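Local coordinates for aminotransferase TlmJ (Streptoalloteichus hindustanus, PDB 5UID), which is a pyridoxal-phosphate-dependent aminotransferase of the DegT/DnrJ/EryC1 family that probably transfers an amino group in natural product biosynthesis, at residues A[9-14]-A[359-364]; A[268-273]-A[298-303]. All coordinates share one frame; numbering follows the deposited sequence.

Contact 1 of 2, residues A[9-14]-A[359-364]; sequences VFQPTL and PLHQAL
Thr13 and Gln362 meet through a bond from an amide N-H to a hydroxyl oxygen: Gln362 NE2 donates to Thr13 OG1 over 3.0 Å at a nearly straight 165°, with the oxygen lying close to the plane of the amide. The glutamine chain bends at chi2 (-84°) rather than running on extended, its CG lies alongside Thr13 OG1 and CG2, and the amide presents NE2 to the hydroxyl. The same NE2 also donates to a water that bridges to Gln11 O, while Gln362 OE1 takes a hydrogen bond from Arg269 NE of helix 249-280. Both the oxygen and the nitrogen of this amide are thus occupied.

Gln11 lies over one face of the His361 ring. CB of the glutamine stands 3.4 Å from the ring centroid, only 7° off the normal, a CH-pi contact, and Leu364 CG packs on the opposite face. At the rim of the imidazole, ND1 accepts a weak bond from Ala363 N, and His361 NE2 and Gln11 OE1 share a second water. These last two atoms also meet Asn8: Asn8 ND2 donates to Gln11 OE1, and Asn8 O has a weak bond with His361 NE2. Farther out, Gln11 NE2 rests 3.5 Å from Ala363 CB, which also touches Thr13 CG2, and Gln11 and Pro12 pack on Gly29 of the second subunit.

One direct backbone bond joins the segments, Leu360 N to Val9 O at 3.3 Å, beside the close approach of Val9 and Pro359. The second segment then reverses in a type I beta turn, with Leu364 N bonded to His361 O. An N-terminal loop is thus laid against the turn between strand 355-358 and helix 366-383 in this dimeric aminotransferase of the DegT/DnrJ/EryC1 family.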
ATOM      1  N   VAL A   9      -3.285 -24.224  -2.145  1.00 28.58           N
ATOM      2  CA  VAL A   9      -2.225 -24.301  -1.141  1.00 30.45           C
ATOM      3  C   VAL A   9      -2.466 -23.296  -0.025  1.00 34.18           C
ATOM      4  O   VAL A   9      -2.265 -23.601   1.156  1.00 37.80           O
ATOM      5  CB  VAL A   9      -0.849 -24.089  -1.800  1.00 38.63           C
ATOM      6  CG1 VAL A   9       0.260 -24.187  -0.762  1.00 43.69           C
ATOM      7  CG2 VAL A   9      -0.631 -25.097  -2.897  1.00 41.99           C
ATOM      8  N   PHE A  10      -2.885 -22.084  -0.378  1.00 28.13           N
ATOM      9  CA  PHE A  10      -3.212 -21.039   0.579  1.00 29.75           C
ATOM     10  C   PHE A  10      -4.665 -20.631   0.387  1.00 29.04           C
ATOM     11  O   PHE A  10      -5.154 -20.571  -0.745  1.00 27.53           O
ATOM     12  CB  PHE A  10      -2.307 -19.812   0.404  1.00 29.86           C
ATOM     13  CG  PHE A  10      -0.865 -20.150   0.162  1.00 31.70           C
ATOM     14  CD1 PHE A  10      -0.063 -20.598   1.196  1.00 31.81           C
ATOM     15  CD2 PHE A  10      -0.308 -20.013  -1.099  1.00 35.30           C
ATOM     16  CE1 PHE A  10       1.262 -20.908   0.979  1.00 35.05           C
ATOM     17  CE2 PHE A  10       1.023 -20.320  -1.324  1.00 38.03           C
ATOM     18  CZ  PHE A  10       1.808 -20.768  -0.283  1.00 41.84           C
ATOM     19  N   GLN A  11      -5.353 -20.356   1.492  1.00 31.24           N
ATOM     20  CA  GLN A  11      -6.727 -19.881   1.401  1.00 22.59           C
ATOM     21  C   GLN A  11      -7.145 -19.215   2.705  1.00 28.32           C
ATOM     22  O   GLN A  11      -6.992 -19.803   3.780  1.00 29.74           O
ATOM     23  CB  GLN A  11      -7.678 -21.027   1.060  1.00 20.09           C
ATOM     24  CG  GLN A  11      -9.102 -20.574   0.805  1.00 27.36           C
ATOM     25  CD  GLN A  11      -9.960 -21.668   0.212  1.00 36.57           C
ATOM     26  OE1 GLN A  11      -9.474 -22.516  -0.537  1.00 38.59           O
ATOM     27  NE2 GLN A  11     -11.244 -21.659   0.548  1.00 37.31           N
ATOM     28  N   PRO A  12      -7.661 -17.991   2.652  1.00 27.14           N
ATOM     29  CA  PRO A  12      -8.159 -17.340   3.868  1.00 22.34           C
ATOM     30  C   PRO A  12      -9.596 -17.735   4.172  1.00 28.25           C
ATOM     31  O   PRO A  12     -10.320 -18.269   3.329  1.00 30.96           O
ATOM     32  CB  PRO A  12      -8.062 -15.850   3.523  1.00 24.57           C
ATOM     33  CG  PRO A  12      -8.285 -15.810   2.048  1.00 30.85           C
ATOM     34  CD  PRO A  12      -7.703 -17.091   1.483  1.00 25.00           C
ATOM     35  N   THR A  13     -10.006 -17.463   5.411  1.00 27.25           N
ATOM     36  CA  THR A  13     -11.379 -17.702   5.858  1.00 29.53           C
ATOM     37  C   THR A  13     -11.913 -16.417   6.484  1.00 31.06           C
ATOM     38  O   THR A  13     -11.622 -16.115   7.645  1.00 31.20           O
ATOM     39  CB  THR A  13     -11.466 -18.868   6.844  1.00 26.48           C
ATOM     40  OG1 THR A  13     -10.549 -18.664   7.929  1.00 24.65           O
ATOM     41  CG2 THR A  13     -11.151 -20.185   6.149  1.00 24.24           C
ATOM     42  N   LEU A  14     -12.681 -15.659   5.708  1.00 27.47           N
ATOM     43  CA  LEU A  14     -13.360 -14.462   6.186  1.00 28.25           C
ATOM     44  C   LEU A  14     -14.850 -14.609   5.912  1.00 25.36           C
ATOM     45  O   LEU A  14     -15.245 -15.008   4.811  1.00 25.55           O
ATOM     46  CB  LEU A  14     -12.809 -13.199   5.513  1.00 25.11           C
ATOM     47  CG  LEU A  14     -11.459 -12.660   6.013  1.00 24.97           C
ATOM     48  CD1 LEU A  14     -10.286 -13.540   5.596  1.00 26.76           C
ATOM     49  CD2 LEU A  14     -11.245 -11.230   5.539  1.00 24.75           C
ATOM     50  N   PRO A 359      -1.171 -28.382   0.231  1.00 32.48           N
ATOM     51  CA  PRO A 359      -2.219 -27.500   0.763  1.00 34.41           C
ATOM     52  C   PRO A 359      -2.304 -27.560   2.281  1.00 27.77           C
ATOM     53  O   PRO A 359      -2.380 -28.635   2.879  1.00 28.12           O
ATOM     54  CB  PRO A 359      -3.493 -28.043   0.108  1.00 39.40           C
ATOM     55  CG  PRO A 359      -3.023 -28.654  -1.164  1.00 39.36           C
ATOM     56  CD  PRO A 359      -1.674 -29.241  -0.857  1.00 35.52           C
ATOM     57  N   LEU A 360      -2.289 -26.384   2.909  1.00 31.80           N
ATOM     58  CA  LEU A 360      -2.383 -26.294   4.367  1.00 26.17           C
ATOM     59  C   LEU A 360      -3.029 -24.954   4.710  1.00 26.68           C
ATOM     60  O   LEU A 360      -2.374 -23.911   4.626  1.00 27.81           O
ATOM     61  CB  LEU A 360      -1.015 -26.437   5.015  1.00 24.98           C
ATOM     62  CG  LEU A 360      -0.992 -26.308   6.540  1.00 24.20           C
ATOM     63  CD1 LEU A 360      -1.859 -27.381   7.181  1.00 23.81           C
ATOM     64  CD2 LEU A 360       0.436 -26.376   7.063  1.00 23.87           C
ATOM     65  N   HIS A 361      -4.302 -24.995   5.095  1.00 29.45           N
ATOM     66  CA  HIS A 361      -5.033 -23.813   5.533  1.00 30.01           C
ATOM     67  C   HIS A 361      -6.304 -24.275   6.227  1.00 32.91           C
ATOM     68  O   HIS A 361      -6.751 -25.412   6.044  1.00 32.35           O
ATOM     69  CB  HIS A 361      -5.356 -22.872   4.366  1.00 22.85           C
ATOM     70  CG  HIS A 361      -6.074 -23.537   3.234  1.00 28.73           C
ATOM     71  ND1 HIS A 361      -7.431 -23.776   3.252  1.00 31.35           N
ATOM     72  CD2 HIS A 361      -5.623 -24.019   2.052  1.00 27.80           C
ATOM     73  CE1 HIS A 361      -7.787 -24.372   2.127  1.00 30.79           C
ATOM     74  NE2 HIS A 361      -6.707 -24.534   1.384  1.00 31.74           N
ATOM     75  N   GLN A 362      -6.884 -23.378   7.028  1.00 29.74           N
ATOM     76  CA  GLN A 362      -8.033 -23.756   7.844  1.00 25.30           C
ATOM     77  C   GLN A 362      -9.323 -23.884   7.045  1.00 34.28           C
ATOM     78  O   GLN A 362     -10.355 -24.217   7.638  1.00 39.21           O
ATOM     79  CB  GLN A 362      -8.232 -22.759   8.991  1.00 26.19           C
ATOM     80  CG  GLN A 362      -8.617 -21.352   8.563  1.00 26.69           C
ATOM     81  CD  GLN A 362      -7.415 -20.509   8.190  1.00 28.99           C
ATOM     82  OE1 GLN A 362      -6.284 -20.999   8.150  1.00 24.08           O
ATOM     83  NE2 GLN A 362      -7.651 -19.230   7.924  1.00 30.55           N
ATOM     84  N   ALA A 363      -9.303 -23.639   5.736  1.00 25.90           N
ATOM     85  CA  ALA A 363     -10.475 -23.876   4.904  1.00 30.22           C
ATOM     86  C   ALA A 363     -10.529 -25.292   4.349  1.00 31.85           C
ATOM     87  O   ALA A 363     -11.537 -25.663   3.740  1.00 36.09           O
ATOM     88  CB  ALA A 363     -10.522 -22.875   3.743  1.00 30.23           C
ATOM     89  N   LEU A 364      -9.477 -26.083   4.539  1.00 33.78           N
ATOM     90  CA  LEU A 364      -9.477 -27.461   4.068  1.00 28.68           C
ATOM     91  C   LEU A 364     -10.462 -28.296   4.876  1.00 30.55           C
ATOM     92  O   LEU A 364     -10.434 -28.286   6.110  1.00 33.01           O
ATOM     93  CB  LEU A 364      -8.074 -28.057   4.181  1.00 24.84           C
ATOM     94  CG  LEU A 364      -6.979 -27.470   3.293  1.00 27.84           C
ATOM     95  CD1 LEU A 364      -5.618 -28.009   3.696  1.00 22.30           C
ATOM     96  CD2 LEU A 364      -7.272 -27.779   1.834  1.00 28.24           C
TER
HETATM   97  O   HOH W   1      -5.712 -18.486   5.924  1.00 23.58           O
HETATM   98  O   HOH W   2      -8.295 -25.172  -1.094  1.00 34.92           O

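Contact 2 of 2, residues A[268-273]-A[298-303]; sequences RRREIA and SSYYFY
Arg269 reaches Tyr300 with its guanidinium, NH2 donating to the tyrosine carbonyl O over 2.9 Å at 155°. The acceptor lies nearly in the guanidinium plane, at the edge of the group, and a water bound to the same NH2 bridges to Tyr301 O. Extended from CG to NE, the arginine passes its CD 3.5 Å from Tyr300 O, and its NE goes to Gln362 OE1, so this buried charge is gripped by several acceptors. Its CB also meets Tyr300 CB.

One residue on, Arg270 covers a face of the Tyr300 ring. Its CA stands 3.8 Å from the ring centroid and only 5° off the normal, a CH-pi contact, and Arg270 CB comes to 3.5 Å from Tyr300 CE2. A chi1 of 177° sets Arg270 CG anti to the backbone N, close to Tyr300 CZ and OH. The chain is extended from CG to NE, and NE forms a salt bridge with Glu274. Ser298 CB covers the opposite face, so the ring is held between helix and loop, while Ser298 OG accepts from Tyr300 N in an ST turn.

Ala273, a turn farther along, sets its CB between two tyrosines, 3.7 Å from Tyr303 CD1 and 3.9 Å from Tyr300 CD1. The Tyr303 hydroxyl is bonded to Asp277, one helical turn beyond.

Long helix 249-280 is thereby seated on the loop joining strand 296-297 to strand 303-306, with Tyr303 bonded through its backbone to Leu358 of strand 355-358 and Tyr301 to Gly135.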
ATOM      1  N   ARG A 268      -6.705 -25.716  13.856  1.00 27.89           N
ATOM      2  CA  ARG A 268      -7.178 -26.478  12.706  1.00 30.96           C
ATOM      3  C   ARG A 268      -6.024 -26.837  11.778  1.00 30.65           C
ATOM      4  O   ARG A 268      -5.934 -27.973  11.301  1.00 31.57           O
ATOM      5  CB  ARG A 268      -8.252 -25.686  11.961  1.00 34.39           C
ATOM      6  CG  ARG A 268      -8.717 -26.330  10.667  1.00 36.68           C
ATOM      7  CD  ARG A 268      -9.211 -27.748  10.896  1.00 25.42           C
ATOM      8  NE  ARG A 268      -9.618 -28.383   9.647  1.00 30.25           N
ATOM      9  CZ  ARG A 268      -9.921 -29.671   9.530  1.00 33.53           C
ATOM     10  NH1 ARG A 268      -9.861 -30.467  10.590  1.00 38.60           N
ATOM     11  NH2 ARG A 268     -10.281 -30.165   8.353  1.00 31.32           N
ATOM     12  N   ARG A 269      -5.125 -25.883  11.520  1.00 27.63           N
ATOM     13  CA  ARG A 269      -3.958 -26.176  10.695  1.00 29.17           C
ATOM     14  C   ARG A 269      -3.057 -27.217  11.348  1.00 30.81           C
ATOM     15  O   ARG A 269      -2.446 -28.033  10.649  1.00 30.01           O
ATOM     16  CB  ARG A 269      -3.173 -24.893  10.420  1.00 24.51           C
ATOM     17  CG  ARG A 269      -3.888 -23.905   9.510  1.00 21.16           C
ATOM     18  CD  ARG A 269      -3.236 -22.531   9.574  1.00 20.51           C
ATOM     19  NE  ARG A 269      -3.733 -21.642   8.530  1.00 24.47           N
ATOM     20  CZ  ARG A 269      -3.095 -21.401   7.389  1.00 28.52           C
ATOM     21  NH1 ARG A 269      -3.629 -20.583   6.495  1.00 26.21           N
ATOM     22  NH2 ARG A 269      -1.924 -21.976   7.142  1.00 23.14           N
ATOM     23  N   ARG A 270      -2.964 -27.207  12.681  1.00 31.22           N
ATOM     24  CA  ARG A 270      -2.112 -28.175  13.364  1.00 26.33           C
ATOM     25  C   ARG A 270      -2.669 -29.587  13.237  1.00 31.90           C
ATOM     26  O   ARG A 270      -1.916 -30.536  12.988  1.00 31.67           O
ATOM     27  CB  ARG A 270      -1.949 -27.792  14.835  1.00 26.54           C
ATOM     28  CG  ARG A 270      -1.136 -28.798  15.643  1.00 30.22           C
ATOM     29  CD  ARG A 270      -0.960 -28.352  17.087  1.00 34.56           C
ATOM     30  NE  ARG A 270      -0.168 -29.310  17.855  1.00 43.12           N
ATOM     31  CZ  ARG A 270       0.167 -29.152  19.132  1.00 52.70           C
ATOM     32  NH1 ARG A 270      -0.220 -28.068  19.793  1.00 60.95           N
ATOM     33  NH2 ARG A 270       0.890 -30.077  19.749  1.00 49.50           N
ATOM     34  N   GLU A 271      -3.985 -29.751  13.400  1.00 26.39           N
ATOM     35  CA  GLU A 271      -4.561 -31.086  13.293  1.00 34.06           C
ATOM     36  C   GLU A 271      -4.518 -31.597  11.858  1.00 35.87           C
ATOM     37  O   GLU A 271      -4.472 -32.813  11.637  1.00 35.66           O
ATOM     38  CB  GLU A 271      -5.992 -31.097  13.840  1.00 38.60           C
ATOM     39  CG  GLU A 271      -7.046 -30.507  12.920  1.00 52.84           C
ATOM     40  CD  GLU A 271      -8.431 -30.494  13.552  1.00 65.04           C
ATOM     41  OE1 GLU A 271      -8.577 -29.934  14.660  1.00 66.63           O
ATOM     42  OE2 GLU A 271      -9.372 -31.050  12.944  1.00 63.13           O
ATOM     43  N   ILE A 272      -4.513 -30.696  10.873  1.00 33.35           N
ATOM     44  CA  ILE A 272      -4.316 -31.119   9.489  1.00 34.02           C
ATOM     45  C   ILE A 272      -2.905 -31.663   9.303  1.00 32.41           C
ATOM     46  O   ILE A 272      -2.711 -32.760   8.768  1.00 30.57           O
ATOM     47  CB  ILE A 272      -4.601 -29.959   8.518  1.00 32.06           C
ATOM     48  CG1 ILE A 272      -6.087 -29.599   8.522  1.00 29.49           C
ATOM     49  CG2 ILE A 272      -4.139 -30.321   7.113  1.00 22.22           C
ATOM     50  CD1 ILE A 272      -6.408 -28.360   7.712  1.00 23.15           C
ATOM     51  N   ALA A 273      -1.900 -30.903   9.748  1.00 29.83           N
ATOM     52  CA  ALA A 273      -0.516 -31.346   9.604  1.00 35.33           C
ATOM     53  C   ALA A 273      -0.264 -32.650  10.349  1.00 33.69           C
ATOM     54  O   ALA A 273       0.529 -33.483   9.892  1.00 36.10           O
ATOM     55  CB  ALA A 273       0.438 -30.257  10.093  1.00 35.54           C
ATOM     56  N   SER A 298       4.482 -23.678  16.194  1.00 25.78           N
ATOM     57  CA  SER A 298       4.400 -23.263  14.804  1.00 29.66           C
ATOM     58  C   SER A 298       3.042 -22.639  14.513  1.00 35.43           C
ATOM     59  O   SER A 298       2.048 -22.927  15.186  1.00 33.37           O
ATOM     60  CB  SER A 298       4.637 -24.450  13.862  1.00 27.30           C
ATOM     61  OG  SER A 298       4.504 -24.063  12.503  1.00 29.18           O
ATOM     62  N   SER A 299       3.019 -21.768  13.505  1.00 34.56           N
ATOM     63  CA  SER A 299       1.767 -21.276  12.949  1.00 29.40           C
ATOM     64  C   SER A 299       1.188 -22.221  11.904  1.00 32.71           C
ATOM     65  O   SER A 299       0.032 -22.043  11.503  1.00 27.25           O
ATOM     66  CB  SER A 299       1.978 -19.892  12.331  1.00 24.60           C
ATOM     67  OG  SER A 299       2.490 -18.977  13.285  1.00 29.14           O
ATOM     68  N   TYR A 300       1.965 -23.214  11.465  1.00 32.51           N
ATOM     69  CA  TYR A 300       1.557 -24.181  10.446  1.00 27.26           C
ATOM     70  C   TYR A 300       1.120 -23.471   9.163  1.00 25.64           C
ATOM     71  O   TYR A 300      -0.015 -23.588   8.701  1.00 27.70           O
ATOM     72  CB  TYR A 300       0.468 -25.116  10.985  1.00 28.04           C
ATOM     73  CG  TYR A 300       0.933 -25.898  12.192  1.00 28.49           C
ATOM     74  CD1 TYR A 300       1.609 -27.101  12.045  1.00 25.47           C
ATOM     75  CD2 TYR A 300       0.725 -25.417  13.476  1.00 28.97           C
ATOM     76  CE1 TYR A 300       2.051 -27.812  13.148  1.00 26.46           C
ATOM     77  CE2 TYR A 300       1.160 -26.118  14.582  1.00 31.95           C
ATOM     78  CZ  TYR A 300       1.822 -27.314  14.413  1.00 31.81           C
ATOM     79  OH  TYR A 300       2.258 -28.013  15.515  1.00 32.78           O
ATOM     80  N   TYR A 301       2.065 -22.724   8.592  1.00 30.22           N
ATOM     81  CA  TYR A 301       1.841 -21.993   7.350  1.00 32.42           C
ATOM     82  C   TYR A 301       2.152 -22.839   6.121  1.00 30.54           C
ATOM     83  O   TYR A 301       1.409 -22.791   5.135  1.00 34.15           O
ATOM     84  CB  TYR A 301       2.680 -20.712   7.339  1.00 30.75           C
ATOM     85  CG  TYR A 301       2.441 -19.834   6.132  1.00 33.61           C
ATOM     86  CD1 TYR A 301       1.156 -19.436   5.786  1.00 35.68           C
ATOM     87  CD2 TYR A 301       3.499 -19.395   5.345  1.00 29.49           C
ATOM     88  CE1 TYR A 301       0.928 -18.634   4.683  1.00 37.11           C
ATOM     89  CE2 TYR A 301       3.282 -18.588   4.243  1.00 33.37           C
ATOM     90  CZ  TYR A 301       1.993 -18.212   3.916  1.00 35.63           C
ATOM     91  OH  TYR A 301       1.768 -17.414   2.818  1.00 36.16           O
ATOM     92  N   PHE A 302       3.240 -23.607   6.157  1.00 27.21           N
ATOM     93  CA  PHE A 302       3.588 -24.555   5.110  1.00 25.54           C
ATOM     94  C   PHE A 302       3.570 -25.970   5.668  1.00 26.56           C
ATOM     95  O   PHE A 302       3.931 -26.204   6.826  1.00 26.88           O
ATOM     96  CB  PHE A 302       4.990 -24.297   4.531  1.00 25.17           C
ATOM     97  CG  PHE A 302       5.138 -22.985   3.823  1.00 24.47           C
ATOM     98  CD1 PHE A 302       4.103 -22.455   3.075  1.00 22.30           C
ATOM     99  CD2 PHE A 302       6.335 -22.287   3.893  1.00 26.59           C
ATOM    100  CE1 PHE A 302       4.255 -21.249   2.418  1.00 28.96           C
ATOM    101  CE2 PHE A 302       6.491 -21.078   3.243  1.00 29.50           C
ATOM    102  CZ  PHE A 302       5.449 -20.559   2.503  1.00 32.29           C
ATOM    103  N   TYR A 303       3.160 -26.919   4.832  1.00 23.65           N
ATOM    104  CA  TYR A 303       3.457 -28.331   5.059  1.00 27.85           C
ATOM    105  C   TYR A 303       4.299 -28.791   3.875  1.00 32.03           C
ATOM    106  O   TYR A 303       3.764 -29.129   2.813  1.00 36.61           O
ATOM    107  CB  TYR A 303       2.196 -29.173   5.214  1.00 26.93           C
ATOM    108  CG  TYR A 303       2.510 -30.561   5.721  1.00 26.71           C
ATOM    109  CD1 TYR A 303       2.573 -30.825   7.083  1.00 29.49           C
ATOM    110  CD2 TYR A 303       2.779 -31.601   4.839  1.00 31.31           C
ATOM    111  CE1 TYR A 303       2.873 -32.089   7.553  1.00 27.34           C
ATOM    112  CE2 TYR A 303       3.083 -32.867   5.301  1.00 30.99           C
ATOM    113  CZ  TYR A 303       3.129 -33.104   6.660  1.00 29.42           C
ATOM    114  OH  TYR A 303       3.427 -34.363   7.126  1.00 31.72           O
TER
HETATM  115  O   HOH W   3      -1.007 -21.551   4.509  1.00 33.45           O

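In the fold
Contacts 1 and 2 lie with their centres about 10 Å apart on the same side of the chain centre, and helix 249-280 connects them. Along the chain, 9-14 comes first, then 268-273, 298-303 and finally 359-364, so both halves of contact 2 fall between those of contact 1. Besides the bond that Arg269 makes to Gln362, the two touch where Arg268 NH2 meets Leu364 O and Leu360 CD2 packs on Tyr300 O. The helix thus bridges the N-terminal arm, the loop preceding strand 303-306 and the turn before the last helix. Its earlier residues include Val250, Ala251 and Ile254 of the pyridoxal-phosphate pocket, so one continuous helix links this region to the cofactor site.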